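Local coordinates for protein aldehyde dehydrogenase (Staphylococcus aureus, PDB 6K10) that oxidises the carotenoid aldehyde 4,4'-diaponeurosporen-4-al to 4,4'-diaponeurosporenoic acid with NAD+, a step in making the virulence pigment staphyloxanthin, at residues Y289-L295 and E322-P327; I11-Y16 and T182-F188; R367-L371 and F411-S417; R33-L37 and I133-G139; R238-G242 and N398-M402. The protein carries 1 engineered substitution. All coordinates share one frame; numbering follows the deposited sequence.

Contact 1: residues Y289-L295 and E322-P327; sequences YGRIVNL and ERYIEP
Ile292 N donates to Arg323 O (2.9 Å), a backbone bond that joins the loop 289-295 to the segment 322-327; the end-to-end directions of the two segments lie 122° apart. Arg323 returns the grip: its NE meets Ile292 O at 2.7 Å with an N-H...O angle of 173°, the carbonyl oxygen lying in the guanidinium plane at its edge, while Val293 O sits over one face of the same group. The bend at chi3 of Arg323 turns the guanidinium back onto that carbonyl and leaves CD against the backbone of Asn294, which caps the N terminus of helix 295-307 by bonding His297 N. Arg323 and Tyr324 both face Asp319, a G1 beta bulge at the start of strand 324-330, in the sheet that also holds strand 348-354. Arg291 holds Glu322 side-on in a salt bridge, NE and NH2 converging on the one oxygen OE1 (2.9 Å from NH2) with the two planes 15° apart; Glu322 OE2 bonds Gln284. Arg291 NH1 bonds Gly290 O, which helps to fix the rotation of the group, and Tyr324 CD1 lies over the centre of one guanidinium face. Tyr289 OH donates to Ile325 O at 2.6 Å, and its ring edge touches Tyr324 CE1. Water 1 donates to Gly290 O and accepts from Ile325 N. Ile292 CG1 packs on Ile325 CD1 at 4.0 Å, both beside Leu301 of helix 295-307.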
# COMPACT_ATOMS: atom_id res chain seq x y z
N TYR A 289 -23.64 8.73 27.80
CA TYR A 289 -22.76 9.77 27.32
C TYR A 289 -21.41 9.67 28.02
O TYR A 289 -21.35 9.49 29.24
CB TYR A 289 -23.38 11.15 27.54
CG TYR A 289 -22.56 12.28 26.99
CD1 TYR A 289 -22.32 12.39 25.62
CD2 TYR A 289 -22.02 13.25 27.82
CE1 TYR A 289 -21.57 13.42 25.11
CE2 TYR A 289 -21.28 14.29 27.32
CZ TYR A 289 -21.05 14.37 25.96
OH TYR A 289 -20.31 15.40 25.47
N GLY A 290 -20.33 9.79 27.24
CA GLY A 290 -18.99 9.52 27.72
C GLY A 290 -18.31 10.75 28.30
O GLY A 290 -18.91 11.81 28.48
N ARG A 291 -17.02 10.58 28.60
CA ARG A 291 -16.21 11.60 29.24
C ARG A 291 -14.88 11.75 28.51
O ARG A 291 -14.48 10.88 27.73
CB ARG A 291 -15.96 11.27 30.72
CG ARG A 291 -17.22 11.15 31.56
CD ARG A 291 -17.89 12.50 31.72
NE ARG A 291 -19.03 12.46 32.62
CZ ARG A 291 -20.28 12.20 32.24
NH1 ARG A 291 -20.55 11.95 30.97
NH2 ARG A 291 -21.26 12.19 33.13
N ILE A 292 -14.20 12.86 28.78
CA ILE A 292 -12.92 13.15 28.14
C ILE A 292 -11.82 12.30 28.77
O ILE A 292 -11.84 12.03 29.98
CB ILE A 292 -12.62 14.66 28.23
CG1 ILE A 292 -13.81 15.47 27.72
CG2 ILE A 292 -11.38 15.01 27.41
CD1 ILE A 292 -14.27 15.09 26.32
N VAL A 293 -10.85 11.89 27.95
CA VAL A 293 -9.90 10.85 28.36
C VAL A 293 -9.08 11.28 29.58
O VAL A 293 -8.90 10.51 30.52
CB VAL A 293 -8.99 10.46 27.19
CG1 VAL A 293 -8.24 11.67 26.63
CG2 VAL A 293 -8.01 9.36 27.61
N ASN A 294 -8.57 12.51 29.58
CA ASN A 294 -7.70 12.97 30.66
C ASN A 294 -7.83 14.48 30.81
O ASN A 294 -8.54 15.15 30.06
CB ASN A 294 -6.25 12.52 30.42
CG ASN A 294 -5.59 13.22 29.24
OD1 ASN A 294 -6.21 14.00 28.52
ND2 ASN A 294 -4.31 12.92 29.03
N LEU A 295 -7.12 15.01 31.81
CA LEU A 295 -7.23 16.43 32.13
C LEU A 295 -6.62 17.31 31.04
O LEU A 295 -7.08 18.44 30.83
CB LEU A 295 -6.58 16.72 33.48
CG LEU A 295 -7.45 16.33 34.67
CD1 LEU A 295 -6.68 16.48 35.97
CD2 LEU A 295 -8.72 17.18 34.69
N GLU A 322 -15.36 15.31 36.78
CA GLU A 322 -15.76 14.15 36.01
C GLU A 322 -15.12 14.10 34.64
O GLU A 322 -15.40 13.18 33.86
CB GLU A 322 -17.29 14.12 35.86
CG GLU A 322 -18.03 13.38 36.96
CD GLU A 322 -19.52 13.35 36.72
OE1 GLU A 322 -19.95 12.97 35.61
OE2 GLU A 322 -20.28 13.70 37.65
N ARG A 323 -14.26 15.07 34.32
CA ARG A 323 -13.76 15.28 32.95
C ARG A 323 -14.93 15.32 31.97
O ARG A 323 -14.91 14.72 30.90
CB ARG A 323 -12.73 14.21 32.57
CG ARG A 323 -11.57 14.15 33.55
CD ARG A 323 -10.38 13.38 32.98
NE ARG A 323 -10.75 12.06 32.47
CZ ARG A 323 -10.67 10.94 33.17
NH1 ARG A 323 -11.02 9.78 32.62
NH2 ARG A 323 -10.23 10.96 34.42
N TYR A 324 -15.97 16.05 32.37
CA TYR A 324 -17.23 16.10 31.64
C TYR A 324 -17.31 17.37 30.81
O TYR A 324 -16.98 18.46 31.29
CB TYR A 324 -18.41 16.06 32.61
CG TYR A 324 -19.73 16.46 32.00
CD1 TYR A 324 -20.40 15.61 31.12
CD2 TYR A 324 -20.31 17.69 32.28
CE1 TYR A 324 -21.61 15.98 30.56
CE2 TYR A 324 -21.51 18.07 31.72
CZ TYR A 324 -22.16 17.21 30.86
OH TYR A 324 -23.36 17.57 30.30
N ILE A 325 -17.75 17.23 29.56
CA ILE A 325 -18.05 18.37 28.70
C ILE A 325 -19.38 18.09 28.02
O ILE A 325 -19.54 17.06 27.35
CB ILE A 325 -16.95 18.63 27.67
CG1 ILE A 325 -15.66 19.02 28.40
CG2 ILE A 325 -17.37 19.73 26.71
CD1 ILE A 325 -14.56 19.44 27.50
N GLU A 326 -20.33 19.01 28.20
CA GLU A 326 -21.66 18.86 27.64
C GLU A 326 -21.62 18.96 26.11
O GLU A 326 -20.79 19.69 25.56
CB GLU A 326 -22.58 19.94 28.21
CG GLU A 326 -24.05 19.80 27.87
CD GLU A 326 -24.87 20.96 28.39
OE1 GLU A 326 -26.11 20.82 28.47
OE2 GLU A 326 -24.28 22.01 28.72
N PRO A 327 -22.49 18.23 25.41
CA PRO A 327 -22.65 18.46 23.97
C PRO A 327 -22.93 19.93 23.69
O PRO A 327 -23.84 20.53 24.27
CB PRO A 327 -23.84 17.58 23.61
CG PRO A 327 -23.74 16.44 24.56
CD PRO A 327 -23.24 17.04 25.86
O HOH W 1 -18.08 14.45 28.31

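Contact 2: residues I11-Y16 and T182-F188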
# COMPACT_ATOMS: atom_id res chain seq x y z
N ILE A 11 12.95 -3.96 25.46
CA ILE A 11 12.14 -3.77 24.25
C ILE A 11 12.83 -4.41 23.05
O ILE A 11 12.21 -5.16 22.29
CB ILE A 11 11.88 -2.27 24.00
CG1 ILE A 11 11.28 -1.59 25.23
CG2 ILE A 11 10.96 -2.10 22.81
CD1 ILE A 11 10.26 -2.41 25.99
N GLU A 12 14.12 -4.12 22.88
CA GLU A 12 14.86 -4.68 21.75
C GLU A 12 15.03 -6.18 21.90
O GLU A 12 14.99 -6.91 20.90
CB GLU A 12 16.21 -3.97 21.63
CG GLU A 12 16.07 -2.45 21.58
CD GLU A 12 17.27 -1.76 20.97
OE1 GLU A 12 18.34 -2.39 20.87
OE2 GLU A 12 17.13 -0.57 20.60
N GLN A 13 15.22 -6.67 23.13
CA GLN A 13 15.25 -8.11 23.35
C GLN A 13 13.91 -8.75 22.98
O GLN A 13 13.87 -9.81 22.34
CB GLN A 13 15.60 -8.42 24.80
CG GLN A 13 16.22 -9.80 25.02
N LYS A 14 12.80 -8.11 23.37
CA LYS A 14 11.49 -8.62 23.00
C LYS A 14 11.29 -8.62 21.49
O LYS A 14 10.68 -9.54 20.94
CB LYS A 14 10.40 -7.80 23.69
CG LYS A 14 10.25 -8.09 25.17
CD LYS A 14 9.38 -7.06 25.86
N PHE A 15 11.81 -7.59 20.81
CA PHE A 15 11.71 -7.54 19.35
C PHE A 15 12.44 -8.71 18.72
O PHE A 15 11.89 -9.41 17.85
CB PHE A 15 12.26 -6.21 18.84
CG PHE A 15 12.39 -6.15 17.34
CD1 PHE A 15 11.26 -6.11 16.53
CD2 PHE A 15 13.64 -6.13 16.74
CE1 PHE A 15 11.38 -6.05 15.16
CE2 PHE A 15 13.76 -6.07 15.36
CZ PHE A 15 12.63 -6.03 14.57
N TYR A 16 13.68 -8.96 19.14
CA TYR A 16 14.47 -10.00 18.49
C TYR A 16 13.99 -11.40 18.87
O TYR A 16 14.13 -12.33 18.08
CB TYR A 16 15.94 -9.80 18.81
CG TYR A 16 16.51 -8.64 18.02
CD1 TYR A 16 16.56 -8.68 16.64
CD2 TYR A 16 16.96 -7.49 18.66
CE1 TYR A 16 17.06 -7.63 15.91
CE2 TYR A 16 17.46 -6.42 17.93
CZ TYR A 16 17.51 -6.50 16.56
OH TYR A 16 18.01 -5.45 15.82
N THR A 182 11.44 3.97 20.85
CA THR A 182 12.30 2.79 20.79
C THR A 182 11.79 1.79 19.76
O THR A 182 12.58 1.17 19.04
CB THR A 182 12.38 2.14 22.17
OG1 THR A 182 12.87 3.09 23.12
CG2 THR A 182 13.32 0.94 22.13
N LEU A 183 10.47 1.64 19.66
CA LEU A 183 9.91 0.61 18.78
C LEU A 183 10.02 1.00 17.31
O LEU A 183 10.34 0.16 16.47
CB LEU A 183 8.45 0.35 19.17
CG LEU A 183 8.26 -0.43 20.47
CD1 LEU A 183 6.86 -0.23 21.02
CD2 LEU A 183 8.52 -1.90 20.22
N ILE A 184 9.75 2.27 16.98
CA ILE A 184 9.70 2.67 15.57
C ILE A 184 11.07 2.74 14.92
O ILE A 184 11.15 2.80 13.69
CB ILE A 184 8.98 4.02 15.41
CG1 ILE A 184 9.67 5.11 16.23
CG2 ILE A 184 7.51 3.90 15.79
CD1 ILE A 184 9.00 6.47 16.11
N HIS A 185 12.15 2.73 15.70
CA HIS A 185 13.50 2.70 15.15
C HIS A 185 14.02 1.28 14.97
O HIS A 185 15.13 1.11 14.45
CB HIS A 185 14.45 3.49 16.05
CG HIS A 185 14.24 4.97 15.99
ND1 HIS A 185 14.28 5.68 14.82
CD2 HIS A 185 13.97 5.87 16.97
CE1 HIS A 185 14.05 6.96 15.07
NE2 HIS A 185 13.86 7.10 16.37
N LEU A 186 13.25 0.26 15.37
CA LEU A 186 13.61 -1.13 15.15
C LEU A 186 13.13 -1.59 13.78
O LEU A 186 12.08 -1.15 13.31
CB LEU A 186 13.01 -2.01 16.24
CG LEU A 186 13.55 -1.76 17.65
CD1 LEU A 186 12.82 -2.61 18.68
CD2 LEU A 186 15.05 -2.03 17.69
N PRO A 187 13.89 -2.49 13.11
CA PRO A 187 13.53 -2.90 11.74
C PRO A 187 12.38 -3.89 11.70
O PRO A 187 12.52 -5.04 11.26
CB PRO A 187 14.85 -3.50 11.23
CG PRO A 187 15.46 -4.09 12.45
CD PRO A 187 15.12 -3.15 13.58
N PHE A 188 11.21 -3.45 12.17
CA PHE A 188 9.99 -4.23 12.00
C PHE A 188 9.74 -4.48 10.52
O PHE A 188 10.19 -3.73 9.65
CB PHE A 188 8.80 -3.49 12.61
CG PHE A 188 8.68 -3.62 14.10
CD1 PHE A 188 8.01 -4.70 14.67
CD2 PHE A 188 9.23 -2.67 14.94
CE1 PHE A 188 7.89 -4.81 16.04
CE2 PHE A 188 9.12 -2.78 16.31
CZ PHE A 188 8.45 -3.85 16.86
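Phe15 turns an edge to the face of Phe188, an edge-to-face pair with ring centroids 4.6 Å apart and planes at 59°. Its CE1 stands over the centre of the Phe188 ring, and CD1 comes within 3.6 Å of Phe188 CZ. One face of Phe15 is taken by Leu186, whose CB lies 4.1 Å from the ring centroid and almost on the ring normal, a CH-pi contact. With CG anti to the backbone N (chi1 172°), the Phe15 ring leaves helix 10-23 alongside Leu186, and the two side chains run past each other in opposite directions until Leu186 CD1 meets Phe15 CB. Pro187, the centre of an inverse gamma turn, brings its CD to 3.7 Å from Phe15 CE2 and sets its carbonyl oxygen at the ring edge, near the plane. One turn earlier, Ile11 presses its CG2 branch on Leu183 CD2 at 3.6 Å and on the methyl of Thr182, crossing both side chains at about a right angle. Glu12 crosses Leu186 obliquely, its CG and carboxylate against CD2. Helix 10-23 thus rests on the end of helix 177-184 and the turn leading to strand 190-194, with Phe15, Leu183 and Phe188 reaching Ile143 of strand 141-145 and Phe188 also touching Thr114 and Leu116 of strand 104-118.

Contact 3: residues R367-L371 and F411-S417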
# COMPACT_ATOMS: atom_id res chain seq x y z
N ARG A 367 -8.50 22.83 2.62
CA ARG A 367 -7.97 22.21 3.81
C ARG A 367 -7.49 20.79 3.51
O ARG A 367 -7.79 20.23 2.45
CB ARG A 367 -9.04 22.20 4.91
CG ARG A 367 -9.44 23.61 5.34
CD ARG A 367 -10.74 23.63 6.12
NE ARG A 367 -10.97 24.93 6.75
CZ ARG A 367 -10.64 25.22 8.01
NH1 ARG A 367 -10.89 26.43 8.48
NH2 ARG A 367 -10.08 24.30 8.78
N PRO A 368 -6.70 20.18 4.41
CA PRO A 368 -6.21 18.82 4.15
C PRO A 368 -7.35 17.84 3.95
O PRO A 368 -8.43 17.98 4.53
CB PRO A 368 -5.40 18.49 5.41
CG PRO A 368 -5.02 19.80 5.98
CD PRO A 368 -6.14 20.74 5.66
N LYS A 369 -7.10 16.84 3.11
CA LYS A 369 -8.08 15.81 2.83
C LYS A 369 -8.47 15.10 4.12
O LYS A 369 -7.61 14.49 4.77
CB LYS A 369 -7.53 14.81 1.81
CG LYS A 369 -7.14 15.45 0.49
CD LYS A 369 -6.52 14.43 -0.46
CE LYS A 369 -6.26 15.04 -1.83
NZ LYS A 369 -5.52 14.09 -2.71
N PRO A 370 -9.74 15.14 4.52
CA PRO A 370 -10.12 14.58 5.82
C PRO A 370 -10.35 13.08 5.76
O PRO A 370 -10.57 12.50 4.69
CB PRO A 370 -11.42 15.32 6.14
CG PRO A 370 -12.02 15.59 4.80
CD PRO A 370 -10.87 15.77 3.83
N LEU A 371 -10.28 12.46 6.94
CA LEU A 371 -10.50 11.02 7.03
C LEU A 371 -11.91 10.65 6.61
O LEU A 371 -12.13 9.60 6.00
CB LEU A 371 -10.22 10.54 8.45
CG LEU A 371 -10.38 9.03 8.72
CD1 LEU A 371 -9.74 8.21 7.62
CD2 LEU A 371 -9.76 8.69 10.05
N PHE A 411 -11.37 0.82 5.30
CA PHE A 411 -11.38 2.00 6.16
C PHE A 411 -9.98 2.58 6.22
O PHE A 411 -9.06 1.91 6.69
CB PHE A 411 -11.89 1.65 7.57
CG PHE A 411 -11.70 2.76 8.56
CD1 PHE A 411 -12.10 4.06 8.26
CD2 PHE A 411 -11.11 2.52 9.79
CE1 PHE A 411 -11.91 5.09 9.17
CE2 PHE A 411 -10.92 3.55 10.71
CZ PHE A 411 -11.33 4.83 10.40
N GLY A 412 -9.83 3.81 5.76
CA GLY A 412 -8.53 4.46 5.77
C GLY A 412 -8.65 5.86 5.21
O GLY A 412 -9.68 6.25 4.67
N GLY A 413 -7.56 6.61 5.34
CA GLY A 413 -7.51 7.98 4.90
C GLY A 413 -6.78 8.16 3.58
O GLY A 413 -6.44 7.21 2.88
N VAL A 414 -6.54 9.43 3.25
CA VAL A 414 -5.82 9.81 2.04
C VAL A 414 -5.18 11.16 2.30
O VAL A 414 -5.76 12.01 3.00
CB VAL A 414 -6.76 9.82 0.81
CG1 VAL A 414 -7.87 10.86 0.98
CG2 VAL A 414 -5.97 10.08 -0.47
N GLY A 415 -3.99 11.36 1.77
CA GLY A 415 -3.27 12.60 2.05
C GLY A 415 -2.94 12.70 3.52
O GLY A 415 -2.41 11.77 4.13
N ALA A 416 -3.28 13.85 4.12
CA ALA A 416 -2.95 14.10 5.51
C ALA A 416 -3.69 13.18 6.47
O ALA A 416 -3.20 12.94 7.58
CB ALA A 416 -3.24 15.56 5.87
N SER A 417 -4.85 12.65 6.08
CA SER A 417 -5.60 11.78 6.97
C SER A 417 -5.07 10.35 7.00
O SER A 417 -5.55 9.54 7.81
CB SER A 417 -7.08 11.77 6.60
OG SER A 417 -7.29 11.34 5.27
O HOH W 2 -4.08 16.45 2.41
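Leu371 packs its CD1 methyl on the glycine backbone of 411-417, 3.5 Å from Gly413 CA, beside the predicted active site of the aldehyde dehydrogenase fold. Its side chain also touches Ser251, an engineered residue at a predicted active-site position, and Gly412 lies close to Glu217, the other predicted one. The apolar contacts spread from there. Leu371 CD1 reaches Phe411 CE1 at 4.1 Å, the two side chains crossing at about a right angle; chi1 of -179° swings CG of Leu371 beside its own carbonyl carbon, toward Gly413. At the other end Pro368 CB meets Ala416 CB at 3.7 Å. Between them the extended chain of Lys369 passes Val414, with CB and CD both touching CG1, and goes on to the second subunit, where it packs on Tyr112 and its NZ forms a long, weak ion pair with Asp189. Polar links are indirect: water 2 accepts from both Lys369 N and Ala416 N, joining the two backbones. Within 411-417, Ser417 OG donates to Val414 O at 2.8 Å and Ser417 N bonds the same oxygen, so two donors reach it from one face of the carbonyl plane and hold the turn closed. Across the contact, Ser417 CB lies 3.3 Å from Leu371 N.

Contact 4: residues R33-L37 and I133-G139; sequences RKEQL and IGAIAAG
Leu37 projects from helix 30-46 onto the flank of helix 126-138, its CD2 methyl 3.7 Å from Ile136 CG2 and 4.2 Å from Ile133 CG2. The two short helical segments run nearly antiparallel, at 151°, with axes 9.0 Å apart at closest approach. Ile133 and Ile136 are the bumps on the second helix, and the leucine fork fits against both: it crosses Ile133 at about a right angle and runs alongside Ile136 in the opposite direction, while its other methyl, CD1, looks onto Ala137 CB. Both isoleucines offer their CG2 branch to Leu37. Ile136 CG2 also abuts Gln36 CB, while the amide end of Gln36 turns away and its OE1 bonds Lys39. One turn back, Arg33 fills the hollow at the C-terminal end of helix 126-138. Here the bare backbone of 137-139, with Gly139 lacking a CB, lets the side chain lie close: Arg33 CD is 3.3 Å from Ala137 O, and Gly139 CA sits 3.3 Å from Arg33 NE over one face of the guanidinium. Gly139, with positive phi, closes the helix in a Schellman motif. Arg33 NH1 donates to Ala137 O at 3.0 Å and 156°, the oxygen lying at the edge of the guanidinium. Arg33 NE donates to Thr27 O. The buried arginine therefore donates to a carbonyl at the C-terminal end of helix 126-138, whose dipole would be expected to favour the positive charge.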
# COMPACT_ATOMS: atom_id res chain seq x y z
N ARG A 33 -2.64 -20.45 12.90
CA ARG A 33 -3.29 -19.14 12.93
C ARG A 33 -4.73 -19.24 13.41
O ARG A 33 -5.19 -18.42 14.21
CB ARG A 33 -3.22 -18.49 11.55
CG ARG A 33 -1.81 -18.34 11.01
CD ARG A 33 -1.83 -17.61 9.67
NE ARG A 33 -0.74 -18.04 8.79
CZ ARG A 33 -0.64 -17.71 7.51
NH1 ARG A 33 -1.55 -16.92 6.95
NH2 ARG A 33 0.38 -18.15 6.79
N LYS A 34 -5.46 -20.25 12.93
CA LYS A 34 -6.84 -20.45 13.38
C LYS A 34 -6.91 -20.67 14.88
O LYS A 34 -7.82 -20.16 15.55
CB LYS A 34 -7.48 -21.62 12.64
CG LYS A 34 -8.13 -21.26 11.32
CD LYS A 34 -9.11 -22.32 10.86
N GLU A 35 -5.97 -21.43 15.44
CA GLU A 35 -6.00 -21.71 16.87
C GLU A 35 -5.73 -20.45 17.69
O GLU A 35 -6.34 -20.25 18.74
CB GLU A 35 -5.00 -22.81 17.21
CG GLU A 35 -4.94 -23.16 18.68
CD GLU A 35 -6.11 -24.03 19.13
OE1 GLU A 35 -6.26 -24.24 20.35
OE2 GLU A 35 -6.87 -24.51 18.26
N GLN A 36 -4.82 -19.60 17.21
CA GLN A 36 -4.55 -18.35 17.92
C GLN A 36 -5.78 -17.45 17.92
O GLN A 36 -6.06 -16.76 18.90
CB GLN A 36 -3.36 -17.63 17.29
CG GLN A 36 -2.10 -18.48 17.17
CD GLN A 36 -1.76 -19.22 18.44
OE1 GLN A 36 -1.73 -18.64 19.53
NE2 GLN A 36 -1.50 -20.51 18.32
N LEU A 37 -6.52 -17.44 16.81
CA LEU A 37 -7.75 -16.65 16.76
C LEU A 37 -8.79 -17.18 17.74
O LEU A 37 -9.47 -16.39 18.40
CB LEU A 37 -8.29 -16.63 15.33
CG LEU A 37 -7.44 -15.85 14.33
CD1 LEU A 37 -7.85 -16.18 12.90
CD2 LEU A 37 -7.56 -14.35 14.59
N ILE A 133 -6.01 -8.86 14.61
CA ILE A 133 -6.68 -9.95 13.90
C ILE A 133 -6.07 -10.12 12.52
O ILE A 133 -5.74 -11.24 12.09
CB ILE A 133 -8.19 -9.69 13.81
CG1 ILE A 133 -8.82 -9.70 15.20
CG2 ILE A 133 -8.85 -10.73 12.93
CD1 ILE A 133 -10.18 -9.04 15.24
N GLY A 134 -5.89 -9.01 11.80
CA GLY A 134 -5.27 -9.09 10.48
C GLY A 134 -3.85 -9.62 10.55
O GLY A 134 -3.46 -10.47 9.76
N ALA A 135 -3.07 -9.12 11.51
CA ALA A 135 -1.69 -9.58 11.66
C ALA A 135 -1.64 -11.07 11.98
O ALA A 135 -0.83 -11.81 11.41
CB ALA A 135 -0.98 -8.78 12.74
N ILE A 136 -2.51 -11.53 12.89
CA ILE A 136 -2.56 -12.95 13.23
C ILE A 136 -2.95 -13.77 12.01
O ILE A 136 -2.27 -14.73 11.64
CB ILE A 136 -3.54 -13.19 14.39
CG1 ILE A 136 -2.97 -12.66 15.71
CG2 ILE A 136 -3.87 -14.68 14.50
CD1 ILE A 136 -3.97 -12.72 16.85
N ALA A 137 -4.06 -13.40 11.37
CA ALA A 137 -4.58 -14.17 10.24
C ALA A 137 -3.59 -14.21 9.08
O ALA A 137 -3.55 -15.19 8.34
CB ALA A 137 -5.92 -13.60 9.78
N ALA A 138 -2.80 -13.15 8.91
CA ALA A 138 -1.82 -13.12 7.84
C ALA A 138 -0.55 -13.89 8.17
O ALA A 138 0.30 -14.07 7.29
CB ALA A 138 -1.47 -11.67 7.49
N GLY A 139 -0.39 -14.35 9.41
CA GLY A 139 0.73 -15.20 9.76
C GLY A 139 1.92 -14.50 10.36
O GLY A 139 3.04 -15.02 10.25

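Contact 5: residues R238-G242 and N398-M402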
# COMPACT_ATOMS: atom_id res chain seq x y z
N ARG A 238 -28.73 11.55 12.84
CA ARG A 238 -27.56 10.79 12.41
C ARG A 238 -26.26 11.56 12.65
O ARG A 238 -25.22 10.96 12.90
CB ARG A 238 -27.73 10.39 10.94
CG ARG A 238 -28.96 9.51 10.75
CD ARG A 238 -29.29 9.20 9.30
NE ARG A 238 -30.47 8.33 9.24
CZ ARG A 238 -31.06 7.90 8.13
NH1 ARG A 238 -30.59 8.26 6.94
NH2 ARG A 238 -32.12 7.12 8.21
N ILE A 239 -26.32 12.90 12.60
CA ILE A 239 -25.15 13.70 12.94
C ILE A 239 -24.81 13.55 14.42
O ILE A 239 -23.66 13.28 14.79
CB ILE A 239 -25.37 15.18 12.57
CG1 ILE A 239 -25.28 15.39 11.05
CG2 ILE A 239 -24.36 16.08 13.28
CD1 ILE A 239 -25.90 16.69 10.57
N CYS A 240 -25.82 13.71 15.29
CA CYS A 240 -25.57 13.60 16.72
C CYS A 240 -25.09 12.21 17.10
O CYS A 240 -24.25 12.06 18.00
CB CYS A 240 -26.85 13.96 17.50
SG CYS A 240 -27.25 15.72 17.55
N PHE A 241 -25.62 11.18 16.44
CA PHE A 241 -25.17 9.82 16.67
C PHE A 241 -23.67 9.69 16.42
O PHE A 241 -22.92 9.17 17.26
CB PHE A 241 -25.95 8.85 15.77
CG PHE A 241 -25.38 7.46 15.75
CD1 PHE A 241 -25.63 6.58 16.78
CD2 PHE A 241 -24.60 7.04 14.69
CE1 PHE A 241 -25.11 5.30 16.76
CE2 PHE A 241 -24.08 5.76 14.66
CZ PHE A 241 -24.33 4.89 15.69
N GLY A 242 -23.20 10.16 15.26
CA GLY A 242 -21.79 10.06 14.94
C GLY A 242 -20.91 11.06 15.67
O GLY A 242 -19.72 10.79 15.85
N ASN A 398 -26.20 10.94 3.78
CA ASN A 398 -27.36 10.86 4.67
C ASN A 398 -27.11 9.93 5.86
O ASN A 398 -28.02 9.25 6.34
CB ASN A 398 -28.63 10.47 3.91
CG ASN A 398 -29.15 11.59 3.04
OD1 ASN A 398 -28.90 12.77 3.30
ND2 ASN A 398 -29.89 11.24 1.98
N ASP A 399 -25.87 9.90 6.34
CA ASP A 399 -25.52 9.19 7.56
C ASP A 399 -24.16 9.70 8.02
O ASP A 399 -23.49 10.46 7.32
CB ASP A 399 -25.48 7.67 7.35
CG ASP A 399 -25.80 6.90 8.62
OD1 ASP A 399 -26.03 7.53 9.67
OD2 ASP A 399 -25.82 5.65 8.56
N THR A 400 -23.76 9.29 9.23
CA THR A 400 -22.40 9.51 9.69
C THR A 400 -21.89 8.26 10.40
O THR A 400 -22.68 7.47 10.93
CB THR A 400 -22.27 10.72 10.65
OG1 THR A 400 -22.83 10.40 11.93
CG2 THR A 400 -22.94 11.97 10.08
N LEU A 401 -20.57 8.07 10.35
CA LEU A 401 -19.84 7.07 11.12
C LEU A 401 -20.03 5.63 10.64
O LEU A 401 -19.08 4.85 10.65
CB LEU A 401 -20.21 7.18 12.61
CG LEU A 401 -19.65 6.14 13.58
CD1 LEU A 401 -18.16 6.33 13.80
CD2 LEU A 401 -20.39 6.21 14.91
N MET A 402 -21.24 5.28 10.19
CA MET A 402 -21.57 3.87 9.96
C MET A 402 -20.85 3.23 8.78
O MET A 402 -20.94 2.01 8.62
CB MET A 402 -23.08 3.71 9.78
CG MET A 402 -23.90 3.98 11.04
SD MET A 402 -23.25 3.13 12.49
CE MET A 402 -23.74 1.44 12.17
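The Phe241 ring receives Met402 at its edge, with SD 3.5 Å from CE2 and 4.7 Å from the ring centroid, a Met-aromatic contact in which the sulfur lies near the ring plane. Thr400 O also stands at this edge, and Leu401 CD2 comes obliquely to CE2 at 3.7 Å. The bends at chi2 and chi3 of Met402 curl its chain so that the sulfur turns to the ring. The second flat group, the guanidinium of Arg238, meets Asn398 O at its edge: NH1 donates at 2.8 Å, nearly head-on to the carbonyl. Arg238 and Asn398 thereby join helix 232-244 to the end of strand 394-397, in the sheet whose Phe376, Val224 and Val226 also pack on Ile239. Asp399 OD1 lies well outside the guanidinium plane, 4.5 Å from Arg238 NE, where any attraction would be through charge alone, with no N-H aimed at it. Thr400 OG1 donates to Arg238 O at 2.6 Å; the oxygen already accepts from Gly242 N inside the helix, and the two donors come from opposite faces of the carbonyl plane. Gly242, lacking a side chain, lets the hydroxyl approach to 3.2 Å from its CA. On the second subunit, Ser441 O accepts from Arg238 NH2 and Ile438 packs against Met402.

How the contacts relate
From the N terminus, helix 10-23 opens contact 2, which closes at 182-188 after some 165 residues and fastens that helix to the layer of strands 104-118 and 141-145. Contact 4 nests inside this loop, setting the next helix, 30-46, against helix 126-138; the centres of contacts 2 and 4 lie about 21 Å apart. Helix 232-244 then opens contact 5, whose loop encloses contact 1, a shorter closure between the loop before helix 295-307 and strand 324-330. Contact 3 opens at 367-371, still inside that loop, and closes at 411-417 beyond it, so contacts 3 and 5 cross. Both touch the second subunit.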